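Local coordinates for ScaE cell-surface anchored scaffoldin protein (Ruminococcus flavefaciens, PDB 2ZF9) that probably binds dockerin modules through its type III cohesin module, helping to attach the cellulosome to the cell surface of the bacterium, at residues L131-P134 / A135-P139. Numbering follows the deposited sequence.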
loop_
_atom_site.group_PDB
_atom_site.type_symbol
_atom_site.label_atom_id
_atom_site.label_comp_id
_atom_site.label_asym_id
_atom_site.label_seq_id
_atom_site.Cartn_x
_atom_site.Cartn_y
_atom_site.Cartn_z
ATOM N N LEU A 131 10.262 3.583 -7.344
ATOM C CA LEU A 131 10.129 5.026 -7.366
ATOM C C LEU A 131 11.512 5.613 -7.521
ATOM O O LEU A 131 12.463 5.155 -6.889
ATOM C CB LEU A 131 9.475 5.558 -6.066
ATOM C CG LEU A 131 8.004 5.164 -5.889
ATOM C CD1 LEU A 131 7.469 5.637 -4.545
ATOM C CD2 LEU A 131 7.164 5.738 -7.022
ATOM N N GLN A 132 11.622 6.620 -8.373
ATOM C CA GLN A 132 12.901 7.276 -8.558
ATOM C C GLN A 132 12.975 8.644 -7.837
ATOM O O GLN A 132 12.087 9.487 -7.939
ATOM C CB GLN A 132 13.253 7.378 -10.050
ATOM C CG GLN A 132 14.644 8.028 -10.306
ATOM C CD GLN A 132 14.998 8.079 -11.786
ATOM O OE1 GLN A 132 14.133 8.315 -12.626
ATOM N NE2 GLN A 132 16.285 7.860 -12.109
ATOM N N VAL A 133 14.041 8.812 -7.083
ATOM C CA VAL A 133 14.314 10.012 -6.279
ATOM C C VAL A 133 14.836 11.121 -7.204
ATOM O O VAL A 133 15.537 10.834 -8.173
ATOM C CB VAL A 133 15.359 9.627 -5.220
ATOM C CG1 VAL A 133 15.833 10.827 -4.411
ATOM C CG2 VAL A 133 14.790 8.540 -4.300
ATOM N N PRO A 134 14.440 12.381 -6.964
ATOM C CA PRO A 134 14.899 13.452 -7.891
ATOM C C PRO A 134 16.401 13.757 -7.850
ATOM O O PRO A 134 17.095 13.433 -6.885
ATOM C CB PRO A 134 14.110 14.680 -7.433
ATOM C CG PRO A 134 13.706 14.380 -6.012
ATOM C CD PRO A 134 13.515 12.893 -5.932
ATOM N N ALA A 135 16.897 14.392 -8.908
ATOM C CA ALA A 135 18.325 14.670 -9.024
ATOM C C ALA A 135 18.788 15.668 -7.935
ATOM O O ALA A 135 19.960 15.699 -7.567
ATOM C CB ALA A 135 18.665 15.169 -10.450
ATOM N N ASP A 136 17.858 16.419 -7.358
ATOM C CA ASP A 136 18.231 17.439 -6.379
ATOM C C ASP A 136 18.148 16.989 -4.927
ATOM O O ASP A 136 18.289 17.814 -4.031
ATOM C CB ASP A 136 17.404 18.729 -6.607
ATOM C CG ASP A 136 15.910 18.531 -6.371
ATOM O OD1 ASP A 136 15.446 17.370 -6.375
ATOM O OD2 ASP A 136 15.193 19.546 -6.191
ATOM N N ALA A 137 17.918 15.696 -4.687
ATOM C CA ALA A 137 17.771 15.193 -3.327
ATOM C C ALA A 137 18.964 15.579 -2.452
ATOM O O ALA A 137 20.126 15.446 -2.885
ATOM C CB ALA A 137 17.595 13.666 -3.331
ATOM N N GLN A 138 18.654 15.995 -1.224
ATOM C CA GLN A 138 19.634 16.464 -0.226
ATOM C C GLN A 138 19.482 15.722 1.095
ATOM O O GLN A 138 18.358 15.326 1.438
ATOM C CB GLN A 138 19.416 17.968 0.069
ATOM C CG GLN A 138 19.673 18.918 -1.081
ATOM C CD GLN A 138 21.106 18.850 -1.549
ATOM O OE1 GLN A 138 22.041 18.799 -0.733
ATOM N NE2 GLN A 138 21.296 18.820 -2.871
ATOM N N PRO A 139 20.575 15.627 1.897
ATOM C CA PRO A 139 20.496 15.031 3.236
ATOM C C PRO A 139 19.319 15.633 3.965
ATOM O O PRO A 139 19.088 16.843 3.858
ATOM C CB PRO A 139 21.794 15.507 3.931
ATOM C CG PRO A 139 22.764 15.766 2.813
ATOM C CD PRO A 139 21.927 16.157 1.593
#
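The carboxylate of Asp136 meets the pyrrolidine ring of Pro134 with one oxygen and not with its flat side: OD1 lies 3.2 Å from CB of Pro134 and 3.5 Å from CG of Pro134, at the CB-CG side of the ring, and the two side chains cross at a slant. This follows from the first torsion of Asp136 (chi1 64°), which sets CG between its own backbone N and carbonyl carbon and brings the carboxylate back over the turn toward the proline. The second flat group is the peptide after Pro134. Ala137 N donates to Pro134 O at 3.3 Å and does so nearly straight, with an N-H...O angle of 163°, yet the donor stands above the carbonyl plane, 59° out of it. Asp136 N comes within 3.1 Å of Pro134 O, but its direction is too poor for a hydrogen bond. With Ala135 and Asp136 at the two central positions, the bond from Ala137 closes a type I beta turn. In the cohesin module, whose family fold is a jelly-roll beta sandwich, this turn follows strand 124-132 and helps redirect the chain on its way to strand 142-149. On the inner side, Val133 has CG1 anti to its backbone N, and that methyl touches CB of Ala137 at 3.5 Å. Both side chains are buried and also pack on Tyr143 of strand 142-149, as does Pro134, while Val133 meets Ile185 and Ala137 meets Val187 of strand 180-187. Beyond the turn, Gln138 folds its amide back to give a weak bond from NE2 to Asp136 O at 3.4 Å, and its backbone N is hydrogen-bonded to OD2 of Asp141.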